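Local coordinates for protein catalase (Corynebacterium glutamicum, PDB 4B7H) that probably breaks down hydrogen peroxide to water and oxygen at a haem, is inhibited by nitric oxide, and binds NADPH, at residues H74-E79 against L103-S108; D122-A127 against R204-F209; G195-P200 against Q234-F239. All coordinates share one frame; numbering follows the deposited sequence.

Contact 1 (H74-E79 against L103-S108); sequences HGAFGE and LAVRFS. With HEM (protoporphyrin IX containing Fe), chain E.
H74 and F107 form the haem-side end of an antiparallel ladder in the catalase beta-barrel, bonded both ways: F107 N to H74 O at 2.8 Å and H74 N to F107 O. Similar doubled bonds join A76 to V105 and G78 to L103. Between them the backbones close in tightly. G75 has no side chain, and its CA comes within 3.1 Å of V105 O. Next along the same face, CE2 of the F77 ring presses on A104 CB at 3.4 Å. The other face is looser: A76 CB and V105 CG1 are 4.3 Å apart, and the H74 imidazole reaches F107 CB with NE2 at 3.8 Å, that nitrogen being hydrogen-bonded to S203 OG. On the G75 and F77 face R106 runs out extended, CG anti to the backbone N (chi1 -174°), and NH1 gives a 2.7 Å bond to haem O2D, in the guanidinium plane. E79 marks the more open end: its carboxylate is hydrogen-bonded to H81, N313 and the backbone N of A5. Strand 305-314 flanks 73-82 and strand 125-132 flanks 100-108, while helix 254-264 lies over H74 and A76.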
loop_
_atom_site.group_PDB
_atom_site.type_symbol
_atom_site.label_atom_id
_atom_site.label_comp_id
_atom_site.label_asym_id
_atom_site.label_seq_id
_atom_site.Cartn_x
_atom_site.Cartn_y
_atom_site.Cartn_z
ATOM N N HIS A 74 6.561 23.218 -5.043
ATOM C CA HIS A 74 6.672 23.340 -6.490
ATOM C C HIS A 74 8.146 23.448 -6.794
ATOM O O HIS A 74 8.955 23.703 -5.895
ATOM C CB HIS A 74 5.958 24.602 -6.970
ATOM C CG HIS A 74 6.367 25.825 -6.217
ATOM N ND1 HIS A 74 5.785 26.184 -5.020
ATOM C CD2 HIS A 74 7.334 26.743 -6.458
ATOM C CE1 HIS A 74 6.359 27.286 -4.567
ATOM N NE2 HIS A 74 7.313 27.636 -5.412
ATOM N N GLY A 75 8.525 23.264 -8.048
ATOM C CA GLY A 75 9.942 23.261 -8.326
ATOM C C GLY A 75 10.336 23.460 -9.767
ATOM O O GLY A 75 9.523 23.833 -10.615
ATOM N N ALA A 76 11.607 23.198 -10.036
ATOM C CA ALA A 76 12.196 23.471 -11.335
ATOM C C ALA A 76 13.524 22.763 -11.436
ATOM O O ALA A 76 13.968 22.107 -10.494
ATOM C CB ALA A 76 12.386 24.971 -11.523
ATOM N N PHE A 77 14.160 22.905 -12.590
ATOM C CA PHE A 77 15.430 22.257 -12.850
ATOM C C PHE A 77 16.391 23.298 -13.381
ATOM O O PHE A 77 15.978 24.373 -13.816
ATOM C CB PHE A 77 15.243 21.094 -13.838
ATOM C CG PHE A 77 14.388 19.992 -13.292
ATOM C CD1 PHE A 77 13.004 20.090 -13.329
ATOM C CD2 PHE A 77 14.967 18.868 -12.717
ATOM C CE1 PHE A 77 12.206 19.073 -12.807
ATOM C CE2 PHE A 77 14.185 17.852 -12.189
ATOM C CZ PHE A 77 12.795 17.954 -12.237
ATOM N N GLY A 78 17.678 22.988 -13.340
ATOM C CA GLY A 78 18.672 23.976 -13.711
ATOM C C GLY A 78 20.090 23.461 -13.639
ATOM O O GLY A 78 20.347 22.284 -13.897
ATOM N N GLU A 79 21.015 24.357 -13.300
ATOM C CA GLU A 79 22.449 24.089 -13.426
ATOM C C GLU A 79 23.221 24.727 -12.287
ATOM O O GLU A 79 22.973 25.893 -11.932
ATOM C CB GLU A 79 22.980 24.654 -14.755
ATOM C CG GLU A 79 22.220 24.176 -15.982
ATOM C CD GLU A 79 22.578 24.918 -17.254
ATOM O OE1 GLU A 79 23.513 25.753 -17.244
ATOM O OE2 GLU A 79 21.918 24.661 -18.283
ATOM N N LEU A 103 20.656 20.214 -11.905
ATOM C CA LEU A 103 20.001 20.226 -10.612
ATOM C C LEU A 103 18.482 20.191 -10.717
ATOM O O LEU A 103 17.897 20.544 -11.749
ATOM C CB LEU A 103 20.446 21.443 -9.784
ATOM C CG LEU A 103 19.892 22.818 -10.175
ATOM C CD1 LEU A 103 18.500 23.103 -9.600
ATOM C CD2 LEU A 103 20.861 23.896 -9.731
ATOM N N ALA A 104 17.862 19.767 -9.620
ATOM C CA ALA A 104 16.437 19.946 -9.382
ATOM C C ALA A 104 16.292 20.761 -8.106
ATOM O O ALA A 104 17.180 20.746 -7.249
ATOM C CB ALA A 104 15.748 18.606 -9.211
ATOM N N VAL A 105 15.171 21.463 -7.969
ATOM C CA VAL A 105 14.854 22.158 -6.726
ATOM C C VAL A 105 13.373 22.035 -6.435
ATOM O O VAL A 105 12.564 22.024 -7.354
ATOM C CB VAL A 105 15.290 23.657 -6.771
ATOM C CG1 VAL A 105 14.430 24.462 -7.749
ATOM C CG2 VAL A 105 15.238 24.285 -5.393
ATOM N N ARG A 106 13.020 21.913 -5.159
ATOM C CA ARG A 106 11.628 22.051 -4.738
ATOM C C ARG A 106 11.560 23.063 -3.601
ATOM O O ARG A 106 12.344 22.996 -2.644
ATOM C CB ARG A 106 11.018 20.701 -4.327
ATOM C CG ARG A 106 9.510 20.756 -4.012
ATOM C CD ARG A 106 8.964 19.361 -3.755
ATOM N NE ARG A 106 7.536 19.332 -3.414
ATOM C CZ ARG A 106 7.046 19.551 -2.193
ATOM N NH1 ARG A 106 7.862 19.854 -1.184
ATOM N NH2 ARG A 106 5.728 19.483 -1.983
ATOM N N PHE A 107 10.649 24.020 -3.744
ATOM C CA PHE A 107 10.354 25.007 -2.709
ATOM C C PHE A 107 9.012 24.640 -2.103
ATOM O O PHE A 107 8.186 23.998 -2.754
ATOM C CB PHE A 107 10.230 26.400 -3.321
ATOM C CG PHE A 107 11.474 26.879 -4.031
ATOM C CD1 PHE A 107 12.559 27.367 -3.311
ATOM C CD2 PHE A 107 11.543 26.869 -5.415
ATOM C CE1 PHE A 107 13.697 27.819 -3.962
ATOM C CE2 PHE A 107 12.675 27.317 -6.071
ATOM C CZ PHE A 107 13.754 27.795 -5.344
ATOM N N SER A 108 8.755 25.073 -0.876
ATOM C CA SER A 108 7.542 24.635 -0.191
ATOM C C SER A 108 7.245 25.488 1.025
ATOM O O SER A 108 8.092 26.258 1.464
ATOM C CB SER A 108 7.717 23.180 0.264
ATOM O OG SER A 108 8.887 23.043 1.062
HETATM C CHA HEM E . 10.414 17.427 4.346
HETATM C CHB HEM E . 11.761 15.047 8.352
HETATM C CHC HEM E . 13.928 19.077 9.932
HETATM C CHD HEM E . 13.846 20.733 5.411
HETATM C C1A HEM E . 10.573 16.443 5.291
HETATM C C2A HEM E . 10.082 15.082 5.189
HETATM C C3A HEM E . 10.476 14.431 6.295
HETATM C C4A HEM E . 11.211 15.352 7.127
HETATM C CMA HEM E . 10.230 12.968 6.677
HETATM C CAA HEM E . 9.275 14.518 3.999
HETATM C CBA HEM E . 10.236 14.004 2.937
HETATM C CGA HEM E . 9.539 13.265 1.826
HETATM O O1A HEM E . 9.990 13.420 0.664
HETATM O O2A HEM E . 8.553 12.522 2.072
HETATM C C1B HEM E . 12.445 15.931 9.154
HETATM C C2B HEM E . 12.945 15.663 10.483
HETATM C C3B HEM E . 13.525 16.798 10.927
HETATM C C4B HEM E . 13.425 17.789 9.878
HETATM C CMB HEM E . 12.782 14.311 11.208
HETATM C CAB HEM E . 14.243 17.090 12.258
HETATM C CBB HEM E . 14.849 16.136 12.965
HETATM C C1C HEM E . 14.254 19.809 8.804
HETATM C C2C HEM E . 15.288 20.826 8.671
HETATM C C3C HEM E . 15.248 21.275 7.405
HETATM C C4C HEM E . 14.212 20.540 6.711
HETATM C CMC HEM E . 16.222 21.291 9.816
HETATM C CAC HEM E . 16.145 22.312 6.686
HETATM C CBC HEM E . 17.419 22.543 7.047
HETATM C C1D HEM E . 12.867 20.043 4.751
HETATM C C2D HEM E . 12.454 20.362 3.423
HETATM C C3D HEM E . 11.395 19.351 3.078
HETATM C C4D HEM E . 11.269 18.497 4.228
HETATM C CMD HEM E . 12.966 21.499 2.542
HETATM C CAD HEM E . 10.663 19.266 1.747
HETATM C CBD HEM E . 11.593 18.616 0.726
HETATM C CGD HEM E . 10.854 18.655 -0.578
HETATM O O1D HEM E . 10.496 17.578 -1.117
HETATM O O2D HEM E . 10.596 19.780 -1.076
HETATM N NA HEM E . 11.268 16.578 6.484
HETATM N NB HEM E . 12.748 17.231 8.811
HETATM N NC HEM E . 13.620 19.655 7.581
HETATM N ND HEM E . 12.146 18.943 5.208
HETATM FE FE HEM E . 12.408 18.138 7.034
#

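Contact 2 (D122-A127 against R204-F209). With HEM (protoporphyrin IX containing Fe), chain E.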
loop_
_atom_site.group_PDB
_atom_site.type_symbol
_atom_site.label_atom_id
_atom_site.label_comp_id
_atom_site.label_asym_id
_atom_site.label_seq_id
_atom_site.Cartn_x
_atom_site.Cartn_y
_atom_site.Cartn_z
ATOM N N ASP A 122 5.125 31.058 7.259
ATOM C CA ASP A 122 5.736 29.755 7.465
ATOM C C ASP A 122 7.186 29.830 7.054
ATOM O O ASP A 122 7.583 30.729 6.304
ATOM C CB ASP A 122 5.046 28.695 6.595
ATOM C CG ASP A 122 4.959 27.340 7.271
ATOM O OD1 ASP A 122 5.606 27.139 8.330
ATOM O OD2 ASP A 122 4.235 26.464 6.740
ATOM N N VAL A 123 7.971 28.871 7.529
ATOM C CA VAL A 123 9.268 28.583 6.939
ATOM C C VAL A 123 9.009 28.133 5.497
ATOM O O VAL A 123 7.961 27.524 5.211
ATOM C CB VAL A 123 9.977 27.451 7.727
ATOM C CG1 VAL A 123 11.215 26.955 6.997
ATOM C CG2 VAL A 123 10.325 27.912 9.143
ATOM N N HIS A 124 9.938 28.431 4.587
ATOM C CA HIS A 124 9.877 27.843 3.254
ATOM C C HIS A 124 11.028 26.901 2.993
ATOM O O HIS A 124 12.199 27.229 3.221
ATOM C CB HIS A 124 9.808 28.910 2.166
ATOM C CG HIS A 124 8.533 29.678 2.194
ATOM N ND1 HIS A 124 7.468 29.383 1.373
ATOM C CD2 HIS A 124 8.127 30.691 2.993
ATOM C CE1 HIS A 124 6.469 30.206 1.644
ATOM N NE2 HIS A 124 6.847 31.014 2.620
ATOM N N GLY A 125 10.685 25.719 2.503
ATOM C CA GLY A 125 11.677 24.742 2.108
ATOM C C GLY A 125 12.441 25.194 0.883
ATOM O O GLY A 125 11.899 25.878 0.013
ATOM N N PHE A 126 13.701 24.780 0.809
ATOM C CA PHE A 126 14.620 25.191 -0.243
ATOM C C PHE A 126 15.501 23.961 -0.482
ATOM O O PHE A 126 16.612 23.853 0.046
ATOM C CB PHE A 126 15.441 26.387 0.257
ATOM C CG PHE A 126 16.127 27.184 -0.825
ATOM C CD1 PHE A 126 17.147 26.629 -1.578
ATOM C CD2 PHE A 126 15.781 28.512 -1.048
ATOM C CE1 PHE A 126 17.793 27.378 -2.566
ATOM C CE2 PHE A 126 16.436 29.275 -2.027
ATOM C CZ PHE A 126 17.439 28.704 -2.783
ATOM N N ALA A 127 14.986 23.021 -1.273
ATOM C CA ALA A 127 15.564 21.685 -1.361
ATOM C C ALA A 127 16.158 21.395 -2.729
ATOM O O ALA A 127 15.432 21.301 -3.725
ATOM C CB ALA A 127 14.511 20.644 -1.006
ATOM N N ARG A 204 11.777 33.036 -5.501
ATOM C CA ARG A 204 12.988 33.610 -6.082
ATOM C C ARG A 204 13.596 34.696 -5.203
ATOM O O ARG A 204 14.792 34.994 -5.313
ATOM C CB ARG A 204 12.681 34.195 -7.463
ATOM C CG ARG A 204 12.021 33.201 -8.421
ATOM C CD ARG A 204 11.706 33.843 -9.770
ATOM N NE ARG A 204 10.613 34.806 -9.672
ATOM C CZ ARG A 204 10.686 36.084 -10.024
ATOM N NH1 ARG A 204 11.812 36.591 -10.520
ATOM N NH2 ARG A 204 9.619 36.857 -9.881
ATOM N N HIS A 205 12.768 35.284 -4.342
ATOM C CA HIS A 205 13.169 36.418 -3.518
ATOM C C HIS A 205 13.418 36.036 -2.061
ATOM O O HIS A 205 12.933 36.695 -1.132
ATOM C CB HIS A 205 12.111 37.518 -3.616
ATOM C CG HIS A 205 12.013 38.131 -4.980
ATOM N ND1 HIS A 205 11.188 37.637 -5.968
ATOM C CD2 HIS A 205 12.661 39.188 -5.528
ATOM C CE1 HIS A 205 11.317 38.373 -7.059
ATOM N NE2 HIS A 205 12.209 39.318 -6.819
ATOM N N GLN A 206 14.179 34.961 -1.876
ATOM C CA GLN A 206 14.583 34.501 -0.552
ATOM C C GLN A 206 15.921 33.803 -0.699
ATOM O O GLN A 206 16.224 33.241 -1.760
ATOM C CB GLN A 206 13.553 33.517 0.022
ATOM C CG GLN A 206 13.516 32.198 -0.743
ATOM C CD GLN A 206 12.366 31.302 -0.364
ATOM O OE1 GLN A 206 11.686 31.510 0.651
ATOM N NE2 GLN A 206 12.128 30.293 -1.194
ATOM N N ASP A 207 16.736 33.857 0.350
ATOM C CA ASP A 207 17.934 33.033 0.412
ATOM C C ASP A 207 17.557 31.591 0.724
ATOM O O ASP A 207 16.455 31.312 1.218
ATOM C CB ASP A 207 18.861 33.484 1.541
ATOM C CG ASP A 207 19.576 34.793 1.259
ATOM O OD1 ASP A 207 19.730 35.183 0.078
ATOM O OD2 ASP A 207 20.025 35.408 2.256
ATOM N N GLY A 208 18.503 30.687 0.485
ATOM C CA GLY A 208 18.404 29.333 0.995
ATOM C C GLY A 208 19.601 29.047 1.878
ATOM O O GLY A 208 20.633 29.722 1.782
ATOM N N PHE A 209 19.475 28.041 2.739
ATOM C CA PHE A 209 20.555 27.662 3.651
ATOM C C PHE A 209 20.521 26.164 3.870
ATOM O O PHE A 209 19.439 25.577 3.884
ATOM C CB PHE A 209 20.373 28.313 5.023
ATOM C CG PHE A 209 20.239 29.810 4.985
ATOM C CD1 PHE A 209 18.998 30.395 4.788
ATOM C CD2 PHE A 209 21.343 30.637 5.175
ATOM C CE1 PHE A 209 18.846 31.776 4.764
ATOM C CE2 PHE A 209 21.205 32.023 5.157
ATOM C CZ PHE A 209 19.955 32.595 4.944
HETATM C CHA HEM E . 10.414 17.427 4.346
HETATM C CHB HEM E . 11.761 15.047 8.352
HETATM C CHC HEM E . 13.928 19.077 9.932
HETATM C CHD HEM E . 13.846 20.733 5.411
HETATM C C1A HEM E . 10.573 16.443 5.291
HETATM C C2A HEM E . 10.082 15.082 5.189
HETATM C C3A HEM E . 10.476 14.431 6.295
HETATM C C4A HEM E . 11.211 15.352 7.127
HETATM C CMA HEM E . 10.230 12.968 6.677
HETATM C CAA HEM E . 9.275 14.518 3.999
HETATM C CBA HEM E . 10.236 14.004 2.937
HETATM C CGA HEM E . 9.539 13.265 1.826
HETATM O O1A HEM E . 9.990 13.420 0.664
HETATM O O2A HEM E . 8.553 12.522 2.072
HETATM C C1B HEM E . 12.445 15.931 9.154
HETATM C C2B HEM E . 12.945 15.663 10.483
HETATM C C3B HEM E . 13.525 16.798 10.927
HETATM C C4B HEM E . 13.425 17.789 9.878
HETATM C CMB HEM E . 12.782 14.311 11.208
HETATM C CAB HEM E . 14.243 17.090 12.258
HETATM C CBB HEM E . 14.849 16.136 12.965
HETATM C C1C HEM E . 14.254 19.809 8.804
HETATM C C2C HEM E . 15.288 20.826 8.671
HETATM C C3C HEM E . 15.248 21.275 7.405
HETATM C C4C HEM E . 14.212 20.540 6.711
HETATM C CMC HEM E . 16.222 21.291 9.816
HETATM C CAC HEM E . 16.145 22.312 6.686
HETATM C CBC HEM E . 17.419 22.543 7.047
HETATM C C1D HEM E . 12.867 20.043 4.751
HETATM C C2D HEM E . 12.454 20.362 3.423
HETATM C C3D HEM E . 11.395 19.351 3.078
HETATM C C4D HEM E . 11.269 18.497 4.228
HETATM C CMD HEM E . 12.966 21.499 2.542
HETATM C CAD HEM E . 10.663 19.266 1.747
HETATM C CBD HEM E . 11.593 18.616 0.726
HETATM C CGD HEM E . 10.854 18.655 -0.578
HETATM O O1D HEM E . 10.496 17.578 -1.117
HETATM O O2D HEM E . 10.596 19.780 -1.076
HETATM N NA HEM E . 11.268 16.578 6.484
HETATM N NB HEM E . 12.748 17.231 8.811
HETATM N NC HEM E . 13.620 19.655 7.581
HETATM N ND HEM E . 12.146 18.943 5.208
HETATM FE FE HEM E . 12.408 18.138 7.034
#
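F126 carries its CG anti to the backbone N (chi1 -162°), and from there the ring lies against G208, while Q206, with CG between its backbone N and carbonyl carbon (chi1 68°) and an extended chain beyond, reaches H124. These two meetings join the start of barrel strand 125-132 to the run leading into strand 208-209, in the beta-barrel core of the catalase fold. G208, without a side chain, lays its CA over the F126 ring as a CH-pi contact, 3.5 Å from the centroid. The nearest ring atom is CD2, 3.4 Å from G208 CA; Q206 O comes to the edge of the same ring, and it accepts a hydrogen bond from W271 NE1. W271 also meets F126 edge-to-face, so the phenyl group is packed from several directions. The Q206 and H124 side chains cross at about a right angle, OE1 resting 3.5 Å from H124 CB. Of the two segments G125 comes nearest the haem, its CA 3.5 Å from the methyl CMD. The D207 carboxylate forms a salt bridge with K231, but the carbonyl O of D207 is buried here with no polar partner in the model, 3.7 Å from F126 CD2.

Contact 3 (G195-P200 against Q234-F239). With NDP (NADPH dihydro-nicotinamide-adenine-dinucleotide phosphate), chain H.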
loop_
_atom_site.group_PDB
_atom_site.type_symbol
_atom_site.label_atom_id
_atom_site.label_comp_id
_atom_site.label_asym_id
_atom_site.label_seq_id
_atom_site.Cartn_x
_atom_site.Cartn_y
_atom_site.Cartn_z
ATOM N N GLY A 195 9.261 37.668 11.820
ATOM C CA GLY A 195 9.707 38.892 11.175
ATOM C C GLY A 195 9.299 38.927 9.712
ATOM O O GLY A 195 8.461 38.127 9.267
ATOM N N ASP A 196 9.884 39.850 8.955
ATOM C CA ASP A 196 9.513 40.025 7.559
ATOM C C ASP A 196 9.707 38.738 6.764
ATOM O O ASP A 196 8.936 38.447 5.848
ATOM C CB ASP A 196 10.345 41.129 6.899
ATOM C CG ASP A 196 10.058 42.514 7.450
ATOM O OD1 ASP A 196 9.062 42.712 8.175
ATOM O OD2 ASP A 196 10.833 43.426 7.121
ATOM N N ARG A 197 10.742 37.973 7.113
ATOM C CA ARG A 197 11.104 36.786 6.329
ATOM C C ARG A 197 10.135 35.615 6.463
ATOM O O ARG A 197 10.234 34.635 5.722
ATOM C CB ARG A 197 12.537 36.339 6.631
ATOM C CG ARG A 197 13.564 37.370 6.229
ATOM C CD ARG A 197 14.962 36.838 6.343
ATOM N NE ARG A 197 15.918 37.861 5.950
ATOM C CZ ARG A 197 17.216 37.636 5.807
ATOM N NH1 ARG A 197 17.708 36.421 6.019
ATOM N NH2 ARG A 197 18.014 38.625 5.447
ATOM N N GLY A 198 9.196 35.714 7.396
ATOM C CA GLY A 198 8.129 34.732 7.482
ATOM C C GLY A 198 7.210 34.769 6.277
ATOM O O GLY A 198 6.488 33.802 6.030
ATOM N N THR A 199 7.236 35.875 5.530
ATOM C CA THR A 199 6.367 36.040 4.370
ATOM C C THR A 199 7.094 36.571 3.129
ATOM O O THR A 199 6.778 37.655 2.643
ATOM C CB THR A 199 5.150 36.953 4.693
ATOM O OG1 THR A 199 5.607 38.200 5.241
ATOM C CG2 THR A 199 4.226 36.290 5.707
ATOM N N PRO A 200 8.043 35.789 2.589
ATOM C CA PRO A 200 8.701 36.210 1.348
ATOM C C PRO A 200 7.683 36.233 0.207
ATOM O O PRO A 200 6.788 35.382 0.188
ATOM C CB PRO A 200 9.737 35.105 1.092
ATOM C CG PRO A 200 9.678 34.172 2.277
ATOM C CD PRO A 200 8.361 34.395 2.943
ATOM N N GLN A 234 18.065 37.865 -6.803
ATOM C CA GLN A 234 16.835 38.636 -6.956
ATOM C C GLN A 234 16.582 39.519 -5.730
ATOM O O GLN A 234 15.861 40.522 -5.813
ATOM C CB GLN A 234 15.650 37.696 -7.199
ATOM C CG GLN A 234 15.727 36.928 -8.524
ATOM C CD GLN A 234 16.823 35.865 -8.570
ATOM O OE1 GLN A 234 17.686 35.891 -9.452
ATOM N NE2 GLN A 234 16.790 34.924 -7.626
ATOM N N GLY A 235 17.190 39.139 -4.606
ATOM C CA GLY A 235 17.084 39.871 -3.353
ATOM C C GLY A 235 15.904 39.420 -2.510
ATOM O O GLY A 235 14.877 39.012 -3.059
ATOM N N TRP A 236 16.040 39.493 -1.185
ATOM C CA TRP A 236 14.902 39.287 -0.289
ATOM C C TRP A 236 13.832 40.324 -0.612
ATOM O O TRP A 236 14.127 41.514 -0.761
ATOM C CB TRP A 236 15.311 39.432 1.179
ATOM C CG TRP A 236 15.897 38.187 1.804
ATOM C CD1 TRP A 236 17.217 37.923 2.012
ATOM C CD2 TRP A 236 15.172 37.058 2.331
ATOM N NE1 TRP A 236 17.362 36.694 2.617
ATOM C CE2 TRP A 236 16.124 36.145 2.827
ATOM C CE3 TRP A 236 13.814 36.736 2.431
ATOM C CZ2 TRP A 236 15.764 34.930 3.419
ATOM C CZ3 TRP A 236 13.456 35.527 3.026
ATOM C CH2 TRP A 236 14.428 34.635 3.499
ATOM N N ASP A 237 12.590 39.872 -0.721
ATOM C CA ASP A 237 11.459 40.765 -0.937
ATOM C C ASP A 237 10.279 40.149 -0.197
ATOM O O ASP A 237 9.915 39.003 -0.469
ATOM C CB ASP A 237 11.169 40.883 -2.436
ATOM C CG ASP A 237 10.205 42.001 -2.764
ATOM O OD1 ASP A 237 9.874 42.799 -1.860
ATOM O OD2 ASP A 237 9.784 42.086 -3.938
ATOM N N CYS A 238 9.698 40.884 0.753
ATOM C CA CYS A 238 8.707 40.303 1.659
ATOM C C CYS A 238 7.392 41.061 1.673
ATOM O O CYS A 238 7.381 42.296 1.620
ATOM C CB CYS A 238 9.258 40.243 3.094
ATOM S SG CYS A 238 10.816 39.360 3.276
ATOM N N PHE A 239 6.291 40.312 1.769
ATOM C CA PHE A 239 4.976 40.876 2.056
ATOM C C PHE A 239 4.936 41.286 3.516
ATOM O O PHE A 239 5.697 40.765 4.334
ATOM C CB PHE A 239 3.886 39.821 1.859
ATOM C CG PHE A 239 3.609 39.485 0.425
ATOM C CD1 PHE A 239 3.323 40.480 -0.501
ATOM C CD2 PHE A 239 3.605 38.158 0.009
ATOM C CE1 PHE A 239 3.066 40.155 -1.830
ATOM C CE2 PHE A 239 3.349 37.827 -1.314
ATOM C CZ PHE A 239 3.075 38.826 -2.232
HETATM P PA NDP H . 25.686 39.776 10.580
HETATM O O1A NDP H . 25.420 41.233 10.672
HETATM O O2A NDP H . 26.997 39.466 9.944
HETATM O O5B NDP H . 24.498 39.105 9.741
HETATM C C5B NDP H . 23.156 39.402 10.044
HETATM C C4B NDP H . 22.305 38.558 9.110
HETATM O O4B NDP H . 20.933 38.790 9.397
HETATM C C3B NDP H . 22.553 38.929 7.648
HETATM O O3B NDP H . 22.643 37.755 6.863
HETATM C C2B NDP H . 21.319 39.745 7.310
HETATM O O2B NDP H . 20.976 39.791 5.939
HETATM C C1B NDP H . 20.281 39.046 8.177
HETATM N N9A NDP H . 19.013 39.792 8.288
HETATM C C8A NDP H . 18.781 41.103 7.953
HETATM N N7A NDP H . 17.480 41.388 8.182
HETATM C C5A NDP H . 16.870 40.272 8.654
HETATM C C6A NDP H . 15.558 40.011 9.044
HETATM N N6A NDP H . 14.574 40.832 8.675
HETATM N N1A NDP H . 15.234 38.755 9.503
HETATM C C2A NDP H . 16.192 37.764 9.565
HETATM N N3A NDP H . 17.490 38.028 9.174
HETATM C C4A NDP H . 17.823 39.263 8.724
HETATM O O3 NDP H . 25.563 39.148 12.069
HETATM P PN NDP H . 25.769 37.590 12.442
HETATM O O1N NDP H . 26.105 36.793 11.229
HETATM O O2N NDP H . 26.654 37.565 13.632
HETATM O O5D NDP H . 24.306 37.141 12.943
HETATM C C5D NDP H . 23.533 38.009 13.751
HETATM C C4D NDP H . 22.101 37.517 13.787
HETATM O O4D NDP H . 21.572 37.562 12.477
HETATM C C3D NDP H . 22.022 36.067 14.239
HETATM O O3D NDP H . 21.836 35.972 15.644
HETATM C C2D NDP H . 20.851 35.526 13.438
HETATM O O2D NDP H . 19.671 35.671 14.179
HETATM C C1D NDP H . 20.740 36.438 12.220
HETATM N N1N NDP H . 21.170 35.754 10.981
HETATM C C2N NDP H . 22.347 35.061 10.987
HETATM C C3N NDP H . 22.821 34.399 9.865
HETATM C C7N NDP H . 24.110 33.654 9.981
HETATM O O7N NDP H . 24.307 32.530 9.173
HETATM N N7N NDP H . 25.030 34.048 10.855
HETATM C C4N NDP H . 22.069 34.399 8.551
HETATM C C5N NDP H . 20.795 35.187 8.654
HETATM C C6N NDP H . 20.410 35.814 9.840
HETATM P P2B NDP H . 21.472 41.014 5.006
HETATM O O1X NDP H . 21.014 42.306 5.649
HETATM O O2X NDP H . 22.981 40.952 4.910
HETATM O O3X NDP H . 20.836 40.815 3.642
#
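R197 lies across W236 from its first carbon to its guanidinium, and the far end is sandwiched between the indole and the adenine of NADPH. The chain leaves with CG anti to the carbonyl carbon (chi1 -64°) and stays extended as far as NE. CB starts just outside the rim of the indole, 3.8 Å from W236 CZ3, and CG stays close to that same atom. CD sits over the six-membered ring as a CH-pi contact, 3.6 Å from its centroid, and also faces C2A of the adenine. NE passes above the fusion of the two rings, near W236 CE2. CZ then settles over the five-membered ring as a cation-pi contact, 3.3 Å from W236 NE1; the guanidinium and indole planes are 17° apart, and the opposite face of the guanidinium meets the purine around C4A. At the tip, NH1 is hydrogen-bonded to Y192 OH, and NH2 gives a weak 3.2 Å bond to O2B, the oxygen that carries the extra phosphate of NADPH. The indole thus holds the guanidinium flat against the adenine, its charge beside that phosphate ester.

Behind the stack the two loops are tied together. F239 N binds T199 O at 2.8 Å, and T199 OG1 gives its proton to F239 O at 2.7 Å, approaching from above the carbonyl plane. P200 CG closes on the indole edge at W236 CZ3, and CB of C238 lies 3.3 Å from D196 O. Loop 195-200 follows helix 187-194, which supplies Y192; D196 forms a salt bridge to R471 of helix 466-479. The other loop links strand 223-232 to helix 241-250, whose A244 packs on both T199 and F239.

In the fold
The three contacts run from the barrel core out to the NADPH pocket. Contacts 1 and 2 have centres 11 Å apart and share one sheet, since strands 100-108 and 125-132 are neighbours in it; S108 O to G125 N and R106 N to A127 O are probable hydrogen bonds between them, and both contacts touch the haem. Contact 3 lies about 10 Å from contact 2 and 19 Å from contact 1, between centres, and is joined to contact 2 by a weak hydrogen bond from W236 NE1 to D207 OD2. Along the chain contact 1 closes first, whereas the segments of contacts 2 and 3 alternate. Contact 2 lies between the haem-facing strands and the loops behind the NADPH site.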